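Local structure of MAU2 chromatid cohesion factor homolog (Saccharomyces cerevisiae, 4XDN) at residues 250-261 with 274-282. The protein forms a complex with SCC2 that is required for loading cohesin onto chromosomes, and so takes part in sister chromatid cohesion. Numbering follows the deposited sequence.
Sequences PELYAWKLALEM and HLNEFKNFF
Leu257 faces Phe278 where two nearly antiparallel helices, 250-261 and 274-282, pack with their axes approaching to 10.0 Å and their directions 162° apart. The packing is knobs-into-holes. Phe278 is one knob and sits among Ala254, Leu257, Ala258 and Met261. Leu257 CB lies over one face of the Phe278 ring, 3.6 Å from the ring centroid, in a CH-pi contact. Met261 CG meets the same ring at its edge, 4.0 Å from Phe278 CE2. Phe281 is the second knob, among Pro250, Tyr253, Ala254 and Leu257. Its CG stands anti to the backbone N (chi1 172°), which carries the ring across to helix 250-261. There Phe281 CZ reaches the carbonyl of Pro250, with O at the ring edge, and Phe281 CG touches Leu257 CD1 at 3.6 Å. The Tyr253 and Phe281 rings meet obliquely, their planes 38° apart. Replacing Phe278 with alanine would probably open a gap beneath Leu257 CB and leave Met261 CG without its aromatic neighbour.

A charged group lies along one flank. Lys256 NZ forms a salt bridge with Glu260 OE2 (3.1 Å); its hydrogen bonds to both carboxylate oxygens and to Tyr253 OH are weak. A water accepts from Lys256 NZ and donates to Glu277 OE1 (2.8 Å). Between the backbones, a second water donates to Leu257 O and His274 O. Helix 317-331 packs on Phe278; helix 212-228 and another protein's chain pack on Trp255 and Leu259. Consecutive helices 250-266 and 272-291 thus form a helical hairpin in a largely helical chain, joined by an aromatic and aliphatic core with two waters bridging beside it, and Lys256 probably offsets the nearby carboxylates of Glu260 and Glu277.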
loop_
_atom_site.group_PDB
_atom_site.type_symbol
_atom_site.label_atom_id
_atom_site.label_comp_id
_atom_site.label_asym_id
_atom_site.label_seq_id
_atom_site.Cartn_x
_atom_site.Cartn_y
_atom_site.Cartn_z
ATOM N N PRO A 250 -20.752 9.321 -1.996
ATOM C CA PRO A 250 -20.066 9.213 -0.702
ATOM C C PRO A 250 -18.978 8.136 -0.661
ATOM O O PRO A 250 -17.996 8.298 0.064
ATOM C CB PRO A 250 -21.203 8.875 0.268
ATOM C CG PRO A 250 -22.249 8.244 -0.572
ATOM C CD PRO A 250 -22.165 8.913 -1.905
ATOM N N GLU A 251 -19.145 7.060 -1.423
ATOM C CA GLU A 251 -18.147 5.994 -1.445
ATOM C C GLU A 251 -16.827 6.487 -2.035
ATOM O O GLU A 251 -15.775 6.374 -1.405
ATOM C CB GLU A 251 -18.655 4.789 -2.237
ATOM C CG GLU A 251 -19.759 4.001 -1.539
ATOM C CD GLU A 251 -21.120 4.671 -1.630
ATOM O OE1 GLU A 251 -21.443 5.239 -2.696
ATOM O OE2 GLU A 251 -21.870 4.626 -0.633
ATOM N N LEU A 252 -16.886 7.042 -3.243
ATOM C CA LEU A 252 -15.682 7.506 -3.918
ATOM C C LEU A 252 -15.065 8.709 -3.208
ATOM O O LEU A 252 -13.852 8.902 -3.251
ATOM C CB LEU A 252 -15.987 7.861 -5.377
ATOM C CG LEU A 252 -16.306 6.684 -6.306
ATOM C CD1 LEU A 252 -16.704 7.190 -7.689
ATOM C CD2 LEU A 252 -15.128 5.722 -6.411
ATOM N N TYR A 253 -15.893 9.515 -2.549
ATOM C CA TYR A 253 -15.376 10.673 -1.831
ATOM C C TYR A 253 -14.602 10.231 -0.590
ATOM O O TYR A 253 -13.619 10.862 -0.208
ATOM C CB TYR A 253 -16.502 11.627 -1.434
ATOM C CG TYR A 253 -15.993 12.996 -1.036
ATOM C CD1 TYR A 253 -15.693 13.951 -1.998
ATOM C CD2 TYR A 253 -15.798 13.327 0.300
ATOM C CE1 TYR A 253 -15.222 15.203 -1.640
ATOM C CE2 TYR A 253 -15.326 14.574 0.666
ATOM C CZ TYR A 253 -15.039 15.508 -0.309
ATOM O OH TYR A 253 -14.570 16.752 0.048
ATOM N N ALA A 254 -15.044 9.146 0.038
ATOM C CA ALA A 254 -14.318 8.580 1.170
ATOM C C ALA A 254 -12.923 8.161 0.721
ATOM O O ALA A 254 -11.952 8.279 1.469
ATOM C CB ALA A 254 -15.070 7.397 1.755
ATOM N N TRP A 255 -12.840 7.677 -0.514
ATOM C CA TRP A 255 -11.573 7.270 -1.107
ATOM C C TRP A 255 -10.698 8.493 -1.342
ATOM O O TRP A 255 -9.489 8.452 -1.126
ATOM C CB TRP A 255 -11.822 6.521 -2.420
ATOM C CG TRP A 255 -10.610 5.882 -3.022
ATOM C CD1 TRP A 255 -9.409 5.659 -2.419
ATOM C CD2 TRP A 255 -10.488 5.379 -4.360
ATOM N NE1 TRP A 255 -8.545 5.047 -3.296
ATOM C CE2 TRP A 255 -9.184 4.865 -4.495
ATOM C CE3 TRP A 255 -11.357 5.313 -5.455
ATOM C CZ2 TRP A 255 -8.726 4.292 -5.680
ATOM C CZ3 TRP A 255 -10.899 4.744 -6.632
ATOM C CH2 TRP A 255 -9.596 4.241 -6.735
ATOM N N LYS A 256 -11.318 9.580 -1.788
ATOM C CA LYS A 256 -10.614 10.842 -1.975
ATOM C C LYS A 256 -10.004 11.296 -0.652
ATOM O O LYS A 256 -8.824 11.634 -0.588
ATOM C CB LYS A 256 -11.562 11.912 -2.524
ATOM C CG LYS A 256 -10.958 13.302 -2.663
ATOM C CD LYS A 256 -11.812 14.339 -1.948
ATOM C CE LYS A 256 -11.251 15.744 -2.106
ATOM N NZ LYS A 256 -11.365 16.538 -0.846
ATOM N N LEU A 257 -10.818 11.293 0.401
ATOM C CA LEU A 257 -10.368 11.724 1.716
ATOM C C LEU A 257 -9.248 10.831 2.241
ATOM O O LEU A 257 -8.286 11.318 2.832
ATOM C CB LEU A 257 -11.538 11.734 2.700
ATOM C CG LEU A 257 -12.637 12.758 2.407
ATOM C CD1 LEU A 257 -13.827 12.529 3.321
ATOM C CD2 LEU A 257 -12.113 14.178 2.562
ATOM N N ALA A 258 -9.375 9.527 2.020
ATOM C CA ALA A 258 -8.353 8.582 2.451
ATOM C C ALA A 258 -7.030 8.874 1.759
ATOM O O ALA A 258 -5.974 8.866 2.390
ATOM C CB ALA A 258 -8.791 7.158 2.168
ATOM N N LEU A 259 -7.092 9.137 0.459
ATOM C CA LEU A 259 -5.888 9.393 -0.314
ATOM C C LEU A 259 -5.225 10.693 0.124
ATOM O O LEU A 259 -4.000 10.797 0.125
ATOM C CB LEU A 259 -6.207 9.438 -1.809
ATOM C CG LEU A 259 -6.574 8.101 -2.455
ATOM C CD1 LEU A 259 -6.894 8.303 -3.930
ATOM C CD2 LEU A 259 -5.464 7.079 -2.289
ATOM N N GLU A 260 -6.033 11.677 0.502
ATOM C CA GLU A 260 -5.504 12.946 0.979
ATOM C C GLU A 260 -4.789 12.749 2.317
ATOM O O GLU A 260 -3.827 13.449 2.624
ATOM C CB GLU A 260 -6.621 13.983 1.108
ATOM C CG GLU A 260 -7.108 14.526 -0.231
ATOM C CD GLU A 260 -8.231 15.541 -0.090
ATOM O OE1 GLU A 260 -9.029 15.423 0.862
ATOM O OE2 GLU A 260 -8.314 16.459 -0.933
ATOM N N MET A 261 -5.262 11.787 3.102
ATOM C CA MET A 261 -4.612 11.433 4.359
ATOM C C MET A 261 -3.260 10.775 4.107
ATOM O O MET A 261 -2.272 11.092 4.770
ATOM C CB MET A 261 -5.504 10.500 5.179
ATOM C CG MET A 261 -6.386 11.212 6.192
ATOM S SD MET A 261 -5.451 11.969 7.535
ATOM C CE MET A 261 -4.780 10.522 8.350
ATOM N N HIS A 274 -7.306 17.555 7.602
ATOM C CA HIS A 274 -7.784 16.374 6.898
ATOM C C HIS A 274 -8.582 15.454 7.817
ATOM O O HIS A 274 -9.489 14.751 7.367
ATOM C CB HIS A 274 -6.600 15.628 6.284
ATOM C CG HIS A 274 -5.875 16.419 5.240
ATOM N ND1 HIS A 274 -4.934 17.376 5.551
ATOM C CD2 HIS A 274 -5.972 16.411 3.890
ATOM C CE1 HIS A 274 -4.472 17.915 4.437
ATOM N NE2 HIS A 274 -5.086 17.346 3.415
ATOM N N LEU A 275 -8.249 15.465 9.103
ATOM C CA LEU A 275 -9.020 14.727 10.095
ATOM C C LEU A 275 -10.402 15.348 10.260
ATOM O O LEU A 275 -11.405 14.640 10.347
ATOM C CB LEU A 275 -8.291 14.703 11.443
ATOM C CG LEU A 275 -7.206 13.637 11.617
ATOM C CD1 LEU A 275 -6.426 13.874 12.902
ATOM C CD2 LEU A 275 -7.810 12.235 11.614
ATOM N N ASN A 276 -10.447 16.676 10.296
ATOM C CA ASN A 276 -11.704 17.392 10.464
ATOM C C ASN A 276 -12.636 17.195 9.272
ATOM O O ASN A 276 -13.856 17.177 9.428
ATOM C CB ASN A 276 -11.440 18.883 10.684
ATOM C CG ASN A 276 -10.692 19.158 11.977
ATOM O OD1 ASN A 276 -10.748 18.369 12.921
ATOM N ND2 ASN A 276 -9.988 20.283 12.024
ATOM N N GLU A 277 -12.062 17.046 8.083
ATOM C CA GLU A 277 -12.857 16.797 6.886
ATOM C C GLU A 277 -13.545 15.441 6.977
ATOM O O GLU A 277 -14.726 15.312 6.653
ATOM C CB GLU A 277 -11.986 16.865 5.631
ATOM C CG GLU A 277 -11.509 18.267 5.292
ATOM C CD GLU A 277 -10.759 18.331 3.976
ATOM O OE1 GLU A 277 -11.221 17.710 2.995
ATOM O OE2 GLU A 277 -9.708 19.004 3.925
ATOM N N PHE A 278 -12.800 14.433 7.421
ATOM C CA PHE A 278 -13.358 13.101 7.622
ATOM C C PHE A 278 -14.461 13.139 8.673
ATOM O O PHE A 278 -15.494 12.484 8.528
ATOM C CB PHE A 278 -12.269 12.113 8.048
ATOM C CG PHE A 278 -11.858 11.155 6.968
ATOM C CD1 PHE A 278 -12.777 10.280 6.415
ATOM C CD2 PHE A 278 -10.546 11.111 6.525
ATOM C CE1 PHE A 278 -12.402 9.390 5.427
ATOM C CE2 PHE A 278 -10.162 10.224 5.541
ATOM C CZ PHE A 278 -11.092 9.360 4.989
ATOM N N LYS A 279 -14.225 13.909 9.732
ATOM C CA LYS A 279 -15.193 14.072 10.810
ATOM C C LYS A 279 -16.511 14.625 10.278
ATOM O O LYS A 279 -17.577 14.071 10.546
ATOM C CB LYS A 279 -14.621 14.995 11.892
ATOM C CG LYS A 279 -15.628 15.494 12.925
ATOM C CD LYS A 279 -14.996 16.541 13.828
ATOM C CE LYS A 279 -16.048 17.356 14.565
ATOM N NZ LYS A 279 -15.476 18.605 15.142
ATOM N N ASN A 280 -16.433 15.719 9.527
ATOM C CA ASN A 280 -17.621 16.325 8.940
ATOM C C ASN A 280 -18.287 15.373 7.952
ATOM O O ASN A 280 -19.512 15.272 7.904
ATOM C CB ASN A 280 -17.266 17.640 8.241
ATOM C CG ASN A 280 -16.727 18.686 9.201
ATOM O OD1 ASN A 280 -16.946 18.608 10.411
ATOM N ND2 ASN A 280 -16.022 19.676 8.662
ATOM N N PHE A 281 -17.468 14.674 7.172
ATOM C CA PHE A 281 -17.965 13.708 6.200
ATOM C C PHE A 281 -18.781 12.613 6.881
ATOM O O PHE A 281 -19.887 12.292 6.447
ATOM C CB PHE A 281 -16.801 13.092 5.419
ATOM C CG PHE A 281 -17.202 11.945 4.538
ATOM C CD1 PHE A 281 -17.931 12.163 3.381
ATOM C CD2 PHE A 281 -16.847 10.646 4.865
ATOM C CE1 PHE A 281 -18.300 11.113 2.571
ATOM C CE2 PHE A 281 -17.214 9.589 4.055
ATOM C CZ PHE A 281 -17.942 9.824 2.905
ATOM N N PHE A 282 -18.234 12.053 7.954
ATOM C CA PHE A 282 -18.910 10.996 8.697
ATOM C C PHE A 282 -20.221 11.483 9.303
ATOM O O PHE A 282 -21.214 10.757 9.309
ATOM C CB PHE A 282 -18.000 10.456 9.805
ATOM C CG PHE A 282 -16.869 9.594 9.310
ATOM C CD1 PHE A 282 -17.047 8.728 8.244
ATOM C CD2 PHE A 282 -15.626 9.646 9.919
ATOM C CE1 PHE A 282 -16.009 7.937 7.794
ATOM C CE2 PHE A 282 -14.584 8.856 9.472
ATOM C CZ PHE A 282 -14.776 8.001 8.408
HETATM O O HOH W 1 -10.358 18.502 0.457
HETATM O O HOH W 2 -8.456 13.481 4.573
#